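Ice-binding protein (Flavobacteriaceae bacterium, PDB 5UYT) probably binds to ice crystals and restrains their growth, as an antifreeze protein built from two ice-binding domains of right-handed beta-helix form. Local coordinates at residues 66-71 with 147-152; 72-77 with 118-123; 296-301 with 316-321; 312-317 with 338-343. All coordinates share one frame; numbering follows the deposited sequence.

Interaction 1 of 4, residues 66-71 with 147-152; sequences IAYNLL and FWKVEG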
loop_
_atom_site.group_PDB
_atom_site.type_symbol
_atom_site.label_atom_id
_atom_site.label_comp_id
_atom_site.label_asym_id
_atom_site.label_seq_id
_atom_site.Cartn_x
_atom_site.Cartn_y
_atom_site.Cartn_z
ATOM N N ILE A 66 19.201 9.725 18.340
ATOM C CA ILE A 66 18.908 11.157 18.501
ATOM C C ILE A 66 17.465 11.399 19.003
ATOM O O ILE A 66 17.269 12.192 19.946
ATOM C CB ILE A 66 19.144 11.927 17.178
ATOM C CG1 ILE A 66 20.644 11.995 16.855
ATOM C CG2 ILE A 66 18.582 13.345 17.259
ATOM C CD1 ILE A 66 20.914 12.339 15.404
ATOM N N ALA A 67 16.489 10.733 18.360
ATOM C CA ALA A 67 15.080 10.735 18.791
ATOM C C ALA A 67 14.926 10.291 20.257
ATOM O O ALA A 67 14.248 10.978 21.037
ATOM C CB ALA A 67 14.210 9.864 17.873
ATOM N N TYR A 68 15.536 9.155 20.613
ATOM C CA TYR A 68 15.457 8.626 21.978
ATOM C C TYR A 68 15.932 9.677 22.999
ATOM O O TYR A 68 15.273 9.900 24.022
ATOM C CB TYR A 68 16.270 7.321 22.167
ATOM C CG TYR A 68 16.343 6.968 23.637
ATOM C CD1 TYR A 68 15.275 6.330 24.261
ATOM C CD2 TYR A 68 17.437 7.367 24.431
ATOM C CE1 TYR A 68 15.289 6.058 25.612
ATOM C CE2 TYR A 68 17.458 7.101 25.788
ATOM C CZ TYR A 68 16.388 6.441 26.372
ATOM O OH TYR A 68 16.398 6.177 27.727
ATOM N N ASN A 69 17.069 10.306 22.709
ATOM C CA ASN A 69 17.664 11.280 23.611
ATOM C C ASN A 69 16.791 12.517 23.798
ATOM O O ASN A 69 16.702 13.038 24.912
ATOM C CB ASN A 69 19.078 11.651 23.168
ATOM C CG ASN A 69 20.072 10.542 23.427
ATOM O OD1 ASN A 69 19.889 9.733 24.329
ATOM N ND2 ASN A 69 21.133 10.499 22.639
ATOM N N LEU A 70 16.131 12.959 22.727
ATOM C CA LEU A 70 15.172 14.060 22.825
ATOM C C LEU A 70 13.957 13.648 23.657
ATOM O O LEU A 70 13.464 14.428 24.481
ATOM C CB LEU A 70 14.729 14.531 21.444
ATOM C CG LEU A 70 15.753 15.224 20.539
ATOM C CD1 LEU A 70 15.214 15.195 19.108
ATOM C CD2 LEU A 70 16.035 16.639 21.022
ATOM N N LEU A 71 13.480 12.419 23.446
ATOM C CA LEU A 71 12.411 11.867 24.292
ATOM C C LEU A 71 12.832 11.822 25.785
ATOM O O LEU A 71 12.056 12.203 26.694
ATOM C CB LEU A 71 11.971 10.484 23.792
ATOM C CG LEU A 71 11.251 10.539 22.436
ATOM C CD1 LEU A 71 10.898 9.149 21.922
ATOM C CD2 LEU A 71 9.997 11.386 22.553
ATOM N N PHE A 147 4.355 9.498 21.212
ATOM C CA PHE A 147 5.609 8.783 21.429
ATOM C C PHE A 147 5.545 8.026 22.746
ATOM O O PHE A 147 5.027 8.552 23.752
ATOM C CB PHE A 147 6.784 9.775 21.518
ATOM C CG PHE A 147 7.004 10.588 20.260
ATOM C CD1 PHE A 147 7.988 10.218 19.346
ATOM C CD2 PHE A 147 6.250 11.732 20.004
ATOM C CE1 PHE A 147 8.190 10.958 18.181
ATOM C CE2 PHE A 147 6.449 12.480 18.849
ATOM C CZ PHE A 147 7.426 12.097 17.932
ATOM N N TRP A 148 6.118 6.825 22.749
ATOM C CA TRP A 148 6.284 6.034 23.976
ATOM C C TRP A 148 7.766 5.715 24.128
ATOM O O TRP A 148 8.334 5.002 23.293
ATOM C CB TRP A 148 5.454 4.729 23.903
ATOM C CG TRP A 148 3.993 4.936 23.548
ATOM C CD1 TRP A 148 3.474 5.111 22.289
ATOM C CD2 TRP A 148 2.869 4.906 24.441
ATOM N NE1 TRP A 148 2.103 5.249 22.354
ATOM C CE2 TRP A 148 1.704 5.115 23.656
ATOM C CE3 TRP A 148 2.731 4.729 25.828
ATOM C CZ2 TRP A 148 0.410 5.149 24.212
ATOM C CZ3 TRP A 148 1.447 4.770 26.387
ATOM C CH2 TRP A 148 0.303 4.991 25.576
ATOM N N LYS A 149 8.409 6.290 25.150
ATOM C CA LYS A 149 9.808 5.988 25.430
ATOM C C LYS A 149 9.856 4.936 26.530
ATOM O O LYS A 149 9.691 5.256 27.721
ATOM C CB LYS A 149 10.535 7.254 25.863
ATOM C CG LYS A 149 12.024 7.049 26.122
ATOM C CD LYS A 149 12.592 8.104 27.071
ATOM C CE LYS A 149 12.017 8.019 28.489
ATOM N NZ LYS A 149 11.912 6.644 29.083
ATOM N N VAL A 150 10.088 3.685 26.133
ATOM C CA VAL A 150 9.912 2.542 27.042
ATOM C C VAL A 150 11.245 1.909 27.462
ATOM O O VAL A 150 11.977 1.371 26.614
ATOM C CB VAL A 150 8.988 1.446 26.443
ATOM C CG1 VAL A 150 8.664 0.390 27.509
ATOM C CG2 VAL A 150 7.692 2.053 25.888
ATOM N N GLU A 151 11.535 1.947 28.767
ATOM C CA GLU A 151 12.779 1.362 29.305
ATOM C C GLU A 151 12.544 -0.088 29.711
ATOM O O GLU A 151 12.724 -0.461 30.888
ATOM C CB GLU A 151 13.292 2.148 30.523
ATOM C CG GLU A 151 13.407 3.651 30.327
ATOM C CD GLU A 151 14.389 4.037 29.244
ATOM O OE1 GLU A 151 15.335 3.261 28.988
ATOM O OE2 GLU A 151 14.196 5.124 28.652
ATOM N N GLY A 152 12.134 -0.904 28.749
ATOM C CA GLY A 152 11.864 -2.312 29.033
ATOM C C GLY A 152 11.043 -2.955 27.934
ATOM O O GLY A 152 10.672 -2.297 26.951
#
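Lys149 leaves strand 147-150 toward helix 66-71 and touches two of its residues before ending on a carboxylate. Its CB lies 4.1 Å from Leu71 CB. With CG anti to the backbone N, that atom comes within 3.4 Å of CE1 of Tyr68, approaching the ring obliquely. CD stays by the same ring carbon and also nears the main-chain carbonyl carbon of Leu71, while the chain bends at chi3 and chi4 before reaching NZ. There NZ donates to Glu151 OE2 at 2.8 Å, a salt bridge between residues of one segment that uses the anti lone pair of the oxygen; Gln124 OE1 is a second partner of NZ.

Tyr68 supplies the second donor: its OH gives a 2.6 Å hydrogen bond to Glu151 OE2 on the syn side, 25° out of the carboxylate plane. The ring and carboxylate planes stand 73° apart, and OE2 sits at the ring edge. Two donors on one oxygen would be expected to favour a charged carboxylate; Asn169 ND2 holds OE1. Apart from this polar group, Leu71 CD2 packs 3.7 Å from Phe147 CB.

The axes of helix 66-71 and strand 147-150 cross at 90° with a closest approach of 9.3 Å. Helix 55-73 thus lies across the strands of the beta-helix, where Leu71 also reaches Ile120 of strand 119-123 and Val167 of strand 165-168.

Interaction 2 of 4, residues 72-77 with 118-123; sequences NAAIPT and VFIFKI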
loop_
_atom_site.group_PDB
_atom_site.type_symbol
_atom_site.label_atom_id
_atom_site.label_comp_id
_atom_site.label_asym_id
_atom_site.label_seq_id
_atom_site.Cartn_x
_atom_site.Cartn_y
_atom_site.Cartn_z
ATOM N N ASN A 72 14.061 11.364 26.016
ATOM C CA ASN A 72 14.591 11.219 27.367
ATOM C C ASN A 72 14.825 12.581 28.030
ATOM O O ASN A 72 14.701 12.708 29.240
ATOM C CB ASN A 72 15.853 10.350 27.358
ATOM C CG ASN A 72 16.110 9.669 28.698
ATOM O OD1 ASN A 72 15.181 9.331 29.441
ATOM N ND2 ASN A 72 17.379 9.448 29.002
ATOM N N ALA A 73 15.093 13.599 27.215
ATOM C CA ALA A 73 15.274 14.972 27.698
ATOM C C ALA A 73 13.958 15.726 27.960
ATOM O O ALA A 73 13.969 16.739 28.667
ATOM C CB ALA A 73 16.144 15.760 26.733
ATOM N N ALA A 74 12.847 15.247 27.396
ATOM C CA ALA A 74 11.532 15.893 27.559
ATOM C C ALA A 74 11.160 16.094 29.029
ATOM O O ALA A 74 11.182 15.146 29.825
ATOM C CB ALA A 74 10.441 15.107 26.826
ATOM N N ILE A 75 10.850 17.339 29.393
ATOM C CA ILE A 75 10.511 17.673 30.775
ATOM C C ILE A 75 9.048 17.308 31.088
ATOM O O ILE A 75 8.117 17.889 30.508
ATOM C CB ILE A 75 10.829 19.153 31.120
ATOM C CG1 ILE A 75 12.202 19.557 30.551
ATOM C CG2 ILE A 75 10.810 19.359 32.629
ATOM C CD1 ILE A 75 12.652 20.970 30.885
ATOM N N PRO A 76 8.838 16.335 32.008
ATOM C CA PRO A 76 7.481 15.871 32.314
ATOM C C PRO A 76 6.546 17.007 32.748
ATOM O O PRO A 76 6.969 17.924 33.469
ATOM C CB PRO A 76 7.693 14.877 33.467
ATOM C CG PRO A 76 9.121 14.457 33.353
ATOM C CD PRO A 76 9.836 15.695 32.887
ATOM N N THR A 77 5.297 16.939 32.291
ATOM C CA THR A 77 4.258 17.901 32.659
ATOM C C THR A 77 3.308 17.339 33.730
ATOM O O THR A 77 2.533 18.093 34.325
ATOM C CB THR A 77 3.435 18.340 31.424
ATOM O OG1 THR A 77 2.915 17.184 30.755
ATOM C CG2 THR A 77 4.300 19.140 30.446
ATOM N N VAL A 118 1.263 17.304 21.215
ATOM C CA VAL A 118 2.245 16.234 21.331
ATOM C C VAL A 118 1.997 15.455 22.640
ATOM O O VAL A 118 1.805 16.046 23.711
ATOM C CB VAL A 118 3.669 16.845 21.374
ATOM C CG1 VAL A 118 4.710 15.783 21.659
ATOM C CG2 VAL A 118 3.985 17.560 20.062
ATOM N N PHE A 119 2.029 14.128 22.544
ATOM C CA PHE A 119 1.801 13.238 23.681
ATOM C C PHE A 119 3.055 12.375 23.824
ATOM O O PHE A 119 3.349 11.589 22.942
ATOM C CB PHE A 119 0.575 12.348 23.397
ATOM C CG PHE A 119 -0.691 13.121 23.105
ATOM C CD1 PHE A 119 -1.656 13.302 24.098
ATOM C CD2 PHE A 119 -0.933 13.646 21.825
ATOM C CE1 PHE A 119 -2.827 14.013 23.830
ATOM C CE2 PHE A 119 -2.109 14.360 21.556
ATOM C CZ PHE A 119 -3.056 14.537 22.563
ATOM N N ILE A 120 3.828 12.562 24.888
ATOM C CA ILE A 120 5.032 11.751 25.120
ATOM C C ILE A 120 4.855 10.988 26.444
ATOM O O ILE A 120 4.511 11.580 27.478
ATOM C CB ILE A 120 6.333 12.621 25.170
ATOM C CG1 ILE A 120 6.639 13.250 23.801
ATOM C CG2 ILE A 120 7.528 11.814 25.696
ATOM C CD1 ILE A 120 7.640 14.401 23.856
ATOM N N PHE A 121 5.057 9.675 26.391
ATOM C CA PHE A 121 4.958 8.835 27.573
ATOM C C PHE A 121 6.335 8.303 27.919
ATOM O O PHE A 121 6.980 7.637 27.103
ATOM C CB PHE A 121 3.969 7.702 27.331
ATOM C CG PHE A 121 2.577 8.193 27.096
ATOM C CD1 PHE A 121 1.729 8.415 28.170
ATOM C CD2 PHE A 121 2.113 8.448 25.801
ATOM C CE1 PHE A 121 0.431 8.875 27.965
ATOM C CE2 PHE A 121 0.817 8.910 25.585
ATOM C CZ PHE A 121 -0.021 9.134 26.681
ATOM N N LYS A 122 6.798 8.665 29.109
ATOM C CA LYS A 122 8.083 8.207 29.621
ATOM C C LYS A 122 7.836 7.027 30.554
ATOM O O LYS A 122 7.430 7.198 31.708
ATOM C CB LYS A 122 8.807 9.354 30.320
ATOM C CG LYS A 122 9.091 10.502 29.365
ATOM C CD LYS A 122 9.759 11.678 30.050
ATOM C CE LYS A 122 11.279 11.590 30.010
ATOM N NZ LYS A 122 11.867 12.746 30.748
ATOM N N ILE A 123 8.057 5.822 30.033
ATOM C CA ILE A 123 7.780 4.604 30.800
ATOM C C ILE A 123 9.081 4.008 31.351
ATOM O O ILE A 123 9.871 3.444 30.593
ATOM C CB ILE A 123 7.038 3.533 29.953
ATOM C CG1 ILE A 123 5.797 4.095 29.183
ATOM C CG2 ILE A 123 6.718 2.306 30.804
ATOM C CD1 ILE A 123 4.789 4.848 30.046
#
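Lys122 meets the end of helix 55-73 through its ammonium group, which binds two main-chain carbonyls of segment 72-77. The shorter bond runs from Lys122 NZ to Ala74 O at 2.7 Å, and the donor lies in the carbonyl plane at a C=O...N angle of 157°. The longer one, from Lys122 NZ to Asn72 O at 3.2 Å, is differently placed: the donor stands 53° above that carbonyl plane. The same amine is thus shared between a helical residue and Ala74, the first residue after the helix to leave helical backbone angles. A cationic group beside carbonyls at a helix C-terminus would be expected to interact favourably with the helix dipole.

Apolar contact is slighter. Ala74 CB points toward the strand and lies 4.1 Å from Ile120 CD1, while Pro76 crosses the lysine at about a right angle, its CG 4.2 Å from Lys122 NZ.

Further out, the strand and the turn are themselves held. Lys122 and Ile120 both direct their CB atoms toward segment 72-77, as alternate residues of a strand do, and the lysine chain bends at chi3 (91°) on its way to NZ. Ile120 also packs on Phe147 of strand 146-150 and on Asn94 of strand 93-97. Beyond Pro76, Thr77 OG1 accepts from the backbone N of Asn94, and Asn94 ND2 donates to Ile75 O.

The arrangement joins the C-terminal end of a long helix to the parallel strands it lies across, as in the ice-binding protein family, whose right-handed beta-helix carries such a helix beside it.

Interaction 3 of 4, residues 296-301 with 316-321; sequences LYPAAF and AATVLN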
loop_
_atom_site.group_PDB
_atom_site.type_symbol
_atom_site.label_atom_id
_atom_site.label_comp_id
_atom_site.label_asym_id
_atom_site.label_seq_id
_atom_site.Cartn_x
_atom_site.Cartn_y
_atom_site.Cartn_z
ATOM N N LEU A 296 7.661 -8.790 -2.772
ATOM C CA LEU A 296 8.509 -9.970 -2.930
ATOM C C LEU A 296 7.802 -11.306 -3.176
ATOM O O LEU A 296 8.476 -12.320 -3.480
ATOM C CB LEU A 296 9.439 -10.067 -1.724
ATOM C CG LEU A 296 10.465 -8.934 -1.688
ATOM C CD1 LEU A 296 11.175 -8.952 -0.343
ATOM C CD2 LEU A 296 11.499 -9.040 -2.809
ATOM N N TYR A 297 6.465 -11.312 -3.069
ATOM C CA TYR A 297 5.685 -12.569 -3.152
ATOM C C TYR A 297 4.515 -12.452 -4.117
ATOM O O TYR A 297 3.376 -12.322 -3.682
ATOM C CB TYR A 297 5.258 -13.080 -1.738
ATOM C CG TYR A 297 6.454 -13.123 -0.831
ATOM C CD1 TYR A 297 6.785 -12.024 -0.023
ATOM C CD2 TYR A 297 7.318 -14.212 -0.849
ATOM C CE1 TYR A 297 7.939 -12.033 0.776
ATOM C CE2 TYR A 297 8.465 -14.224 -0.066
ATOM C CZ TYR A 297 8.772 -13.126 0.728
ATOM O OH TYR A 297 9.914 -13.164 1.520
ATOM N N PRO A 298 4.808 -12.499 -5.444
ATOM C CA PRO A 298 3.742 -12.238 -6.409
ATOM C C PRO A 298 2.657 -13.295 -6.407
ATOM O O PRO A 298 1.520 -12.985 -6.737
ATOM C CB PRO A 298 4.499 -12.175 -7.752
ATOM C CG PRO A 298 5.879 -11.701 -7.360
ATOM C CD PRO A 298 6.144 -12.492 -6.086
ATOM N N ALA A 299 2.999 -14.528 -6.009
ATOM C CA ALA A 299 1.965 -15.587 -5.918
ATOM C C ALA A 299 0.924 -15.276 -4.845
ATOM O O ALA A 299 -0.182 -15.829 -4.886
ATOM C CB ALA A 299 2.610 -16.940 -5.642
ATOM N N ALA A 300 1.268 -14.381 -3.911
ATOM C CA ALA A 300 0.420 -14.088 -2.745
ATOM C C ALA A 300 -0.210 -12.674 -2.799
ATOM O O ALA A 300 -0.737 -12.173 -1.806
ATOM C CB ALA A 300 1.264 -14.276 -1.464
ATOM N N PHE A 301 -0.165 -12.040 -3.966
ATOM C CA PHE A 301 -0.683 -10.666 -4.156
ATOM C C PHE A 301 -2.192 -10.623 -3.855
ATOM O O PHE A 301 -2.914 -11.578 -4.115
ATOM C CB PHE A 301 -0.383 -10.252 -5.624
ATOM C CG PHE A 301 -0.695 -8.824 -5.965
ATOM C CD1 PHE A 301 0.020 -7.748 -5.387
ATOM C CD2 PHE A 301 -1.662 -8.543 -6.936
ATOM C CE1 PHE A 301 -0.287 -6.419 -5.775
ATOM C CE2 PHE A 301 -1.952 -7.233 -7.336
ATOM C CZ PHE A 301 -1.269 -6.168 -6.746
ATOM N N ALA A 316 7.613 -11.718 -10.869
ATOM C CA ALA A 316 7.208 -13.078 -11.283
ATOM C C ALA A 316 5.767 -13.030 -11.712
ATOM O O ALA A 316 5.096 -12.013 -11.514
ATOM C CB ALA A 316 7.351 -14.074 -10.105
ATOM N N ALA A 317 5.278 -14.134 -12.280
ATOM C CA ALA A 317 3.838 -14.278 -12.523
ATOM C C ALA A 317 3.092 -13.922 -11.238
ATOM O O ALA A 317 3.506 -14.341 -10.129
ATOM C CB ALA A 317 3.526 -15.712 -12.919
ATOM N N THR A 318 1.983 -13.199 -11.388
ATOM C CA THR A 318 1.291 -12.635 -10.241
ATOM C C THR A 318 -0.129 -13.173 -10.212
ATOM O O THR A 318 -0.779 -13.273 -11.266
ATOM C CB THR A 318 1.272 -11.113 -10.389
ATOM O OG1 THR A 318 2.618 -10.622 -10.243
ATOM C CG2 THR A 318 0.326 -10.444 -9.365
ATOM N N VAL A 319 -0.592 -13.537 -9.015
ATOM C CA VAL A 319 -1.973 -13.947 -8.839
ATOM C C VAL A 319 -2.620 -12.927 -7.897
ATOM O O VAL A 319 -2.136 -12.729 -6.779
ATOM C CB VAL A 319 -2.068 -15.366 -8.212
ATOM C CG1 VAL A 319 -3.534 -15.758 -7.994
ATOM C CG2 VAL A 319 -1.390 -16.382 -9.134
ATOM N N LEU A 320 -3.680 -12.262 -8.348
ATOM C CA LEU A 320 -4.451 -11.406 -7.438
ATOM C C LEU A 320 -5.528 -12.270 -6.784
ATOM O O LEU A 320 -6.491 -12.717 -7.456
ATOM C CB LEU A 320 -5.095 -10.239 -8.205
ATOM C CG LEU A 320 -6.075 -9.379 -7.377
ATOM C CD1 LEU A 320 -5.345 -8.722 -6.213
ATOM C CD2 LEU A 320 -6.768 -8.292 -8.219
ATOM N N ASN A 321 -5.360 -12.530 -5.481
ATOM C CA ASN A 321 -6.344 -13.305 -4.720
ATOM C C ASN A 321 -7.118 -12.303 -3.896
ATOM O O ASN A 321 -6.531 -11.648 -2.998
ATOM C CB ASN A 321 -5.679 -14.336 -3.778
ATOM C CG ASN A 321 -6.708 -15.261 -3.080
ATOM O OD1 ASN A 321 -7.858 -14.876 -2.794
ATOM N ND2 ASN A 321 -6.293 -16.514 -2.811
#
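Main-chain hydrogen bonds tie Pro298 and Phe301 to segment 316-321. Val319 N donates to Pro298 O over 3.2 Å with an N-H...O angle of 164°, although the donor stands 36° above the carbonyl plane. Asn321 N makes a straighter bond to Phe301 O, 3.0 Å long at 178°. One CA-H...O contact supplements them, from Thr318 CA to Pro298 O.

Apolar contacts fall into two groups. At one end, Pro298 CG rests 3.9 Å from Ala316 CB. At the other, the Phe301 ring, carried by a CG anti to the backbone N, takes Thr318 CG2 and Leu320 CD1 obliquely near its CD2, the methyls lying 3.7 Å and 3.8 Å from that atom.

A side-chain hydrogen bond lies within the second segment: Thr318 OG1 donates to Ala316 O, which leaves CG2 on the side of Phe301, while OG1 faces Pro298 CB at 3.5 Å.

Pro298 and Ala299 form a short 3-10 turn, and strand 318-320 also pairs in parallel with strand 344-346. Such stacking of successive coils is characteristic of the right-handed beta-helix of the ice-binding-like domain.

Interaction 4 of 4, residues 312-317 with 338-343; sequences YLLNAA and IKINGA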
loop_
_atom_site.group_PDB
_atom_site.type_symbol
_atom_site.label_atom_id
_atom_site.label_comp_id
_atom_site.label_asym_id
_atom_site.label_seq_id
_atom_site.Cartn_x
_atom_site.Cartn_y
_atom_site.Cartn_z
ATOM N N TYR A 312 5.742 -0.022 -8.254
ATOM C CA TYR A 312 5.999 -1.325 -7.610
ATOM C C TYR A 312 6.489 -2.307 -8.641
ATOM O O TYR A 312 6.112 -2.210 -9.817
ATOM C CB TYR A 312 4.695 -1.876 -7.031
ATOM C CG TYR A 312 4.231 -1.077 -5.845
ATOM C CD1 TYR A 312 4.794 -1.299 -4.579
ATOM C CD2 TYR A 312 3.271 -0.058 -5.983
ATOM C CE1 TYR A 312 4.390 -0.553 -3.470
ATOM C CE2 TYR A 312 2.864 0.693 -4.878
ATOM C CZ TYR A 312 3.425 0.436 -3.627
ATOM O OH TYR A 312 3.069 1.164 -2.499
ATOM N N LEU A 313 7.287 -3.272 -8.196
ATOM C CA LEU A 313 7.677 -4.419 -9.032
ATOM C C LEU A 313 7.182 -5.721 -8.387
ATOM O O LEU A 313 7.444 -5.994 -7.201
ATOM C CB LEU A 313 9.210 -4.503 -9.194
ATOM C CG LEU A 313 9.713 -5.759 -9.929
ATOM C CD1 LEU A 313 9.269 -5.828 -11.393
ATOM C CD2 LEU A 313 11.234 -5.848 -9.795
ATOM N N LEU A 314 6.441 -6.504 -9.162
ATOM C CA LEU A 314 6.193 -7.902 -8.821
ATOM C C LEU A 314 7.035 -8.711 -9.817
ATOM O O LEU A 314 6.692 -8.754 -11.000
ATOM C CB LEU A 314 4.698 -8.216 -8.961
ATOM C CG LEU A 314 3.828 -7.566 -7.868
ATOM C CD1 LEU A 314 2.501 -7.159 -8.478
ATOM C CD2 LEU A 314 3.584 -8.546 -6.722
ATOM N N ASN A 315 8.120 -9.341 -9.346
ATOM C CA ASN A 315 9.140 -9.879 -10.268
ATOM C C ASN A 315 8.891 -11.336 -10.752
ATOM O O ASN A 315 9.851 -12.079 -11.017
ATOM C CB ASN A 315 10.554 -9.727 -9.684
ATOM C CG ASN A 315 11.632 -9.771 -10.774
ATOM O OD1 ASN A 315 11.406 -9.304 -11.903
ATOM N ND2 ASN A 315 12.777 -10.351 -10.462
ATOM N N ALA A 316 7.613 -11.718 -10.869
ATOM C CA ALA A 316 7.208 -13.078 -11.283
ATOM C C ALA A 316 5.767 -13.030 -11.712
ATOM O O ALA A 316 5.096 -12.013 -11.514
ATOM C CB ALA A 316 7.351 -14.074 -10.105
ATOM N N ALA A 317 5.278 -14.134 -12.280
ATOM C CA ALA A 317 3.838 -14.278 -12.523
ATOM C C ALA A 317 3.092 -13.922 -11.238
ATOM O O ALA A 317 3.506 -14.341 -10.129
ATOM C CB ALA A 317 3.526 -15.712 -12.919
ATOM N N ILE A 338 2.159 -0.472 -11.375
ATOM C CA ILE A 338 2.435 -1.857 -10.901
ATOM C C ILE A 338 3.049 -2.620 -12.071
ATOM O O ILE A 338 2.370 -2.890 -13.063
ATOM C CB ILE A 338 1.135 -2.536 -10.386
ATOM C CG1 ILE A 338 0.632 -1.713 -9.174
ATOM C CG2 ILE A 338 1.423 -3.985 -9.933
ATOM C CD1 ILE A 338 -0.747 -2.084 -8.677
ATOM N N LYS A 339 4.351 -2.881 -11.996
ATOM C CA LYS A 339 5.063 -3.585 -13.063
ATOM C C LYS A 339 5.065 -5.068 -12.682
ATOM O O LYS A 339 5.475 -5.427 -11.565
ATOM C CB LYS A 339 6.530 -3.102 -13.145
ATOM C CG LYS A 339 6.706 -1.618 -13.421
ATOM C CD LYS A 339 8.161 -1.288 -13.779
ATOM C CE LYS A 339 9.024 -1.352 -12.536
ATOM N NZ LYS A 339 10.437 -1.024 -12.884
ATOM N N ILE A 340 4.668 -5.933 -13.610
ATOM C CA ILE A 340 4.612 -7.387 -13.327
ATOM C C ILE A 340 5.506 -8.091 -14.351
ATOM O O ILE A 340 5.293 -7.927 -15.570
ATOM C CB ILE A 340 3.131 -7.897 -13.397
ATOM C CG1 ILE A 340 2.294 -7.275 -12.272
ATOM C CG2 ILE A 340 3.101 -9.431 -13.364
ATOM C CD1 ILE A 340 0.788 -7.597 -12.376
ATOM N N ASN A 341 6.527 -8.821 -13.876
ATOM C CA ASN A 341 7.440 -9.524 -14.764
ATOM C C ASN A 341 6.956 -10.974 -14.929
ATOM O O ASN A 341 7.542 -11.937 -14.371
ATOM C CB ASN A 341 8.877 -9.412 -14.221
ATOM C CG ASN A 341 9.902 -10.042 -15.139
ATOM O OD1 ASN A 341 9.642 -10.254 -16.327
ATOM N ND2 ASN A 341 11.084 -10.339 -14.594
ATOM N N GLY A 342 5.877 -11.108 -15.693
ATOM C CA GLY A 342 5.267 -12.404 -15.996
ATOM C C GLY A 342 3.776 -12.192 -16.225
ATOM O O GLY A 342 3.322 -11.056 -16.325
ATOM N N ALA A 343 3.009 -13.282 -16.269
ATOM C CA ALA A 343 1.566 -13.215 -16.499
ATOM C C ALA A 343 0.816 -12.744 -15.251
ATOM O O ALA A 343 1.315 -12.892 -14.116
ATOM C CB ALA A 343 1.033 -14.583 -16.909
#
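Asn315 and Asn341 lie side by side, their amide planes 32° apart. Asn341 ND2 donates to Asn315 OD1 at 2.9 Å; the acceptor is close to the plane of the Asn341 amide, whereas the donor stands 39° above the carbonyl plane of Asn315. CG is anti to the backbone N in both residues, in keeping with two amides that point the same way. The Tyr312 ring is met obliquely by Ile338 CG1, 4.5 Å from its CD2; it also meets the ring of His310, and its OH is bonded to Asp47 OD1.

Strands 312-314 and 338-340 run parallel, the axes of these short strands approaching to 4.8 Å, with Tyr312 opposite Ile338, Leu313 opposite Lys339 and Leu314 opposite Ile340. These are equivalent positions in adjacent coils of the right-handed beta-helix, and the aligned asparagines continue the register just past the strands. Lys339 N binds Tyr312 O, Leu314 N binds Lys339 O at 2.8 Å, and Asn341 N binds Leu314 O at 2.9 Å.

On the face bearing Tyr312 and Leu314, Leu314 CD1 touches both Ile338 CG2 (3.7 Å) and Ile340 CG1 (3.8 Å), the side chains pointing the same way. Lys339 lies on the face of Leu313, where its NZ bonds to Leu289 O and Thr291 OG1. Past the strands, Gly342 CA comes within 4.1 Å of Ala317 N, in a backbone conformation of the kind glycine commonly adopts.

How the interactions relate
Following the chain from the N terminus, the first contact begins on helix 55-73. Interaction 1 closes a long loop from residues 66-71 to 147-152, and interaction 2, which joins 72-77 to 118-123, falls wholly within that loop. Both fix the helix to neighbouring parallel strands, 119-123 and 146-150, and they touch through Lys149 N to Phe121 O at 2.8 Å. In the second ice-binding-like range, interactions 3 and 4 link successive coils: residues 316-317 belong to both, ending one loop as part of the stretch that begins the next. Thr318 N lies 2.8 Å from Ala343 O. The two pairs stand on opposite sides of the chain's centre, the centres of interactions 1 and 3 about 38 Å apart.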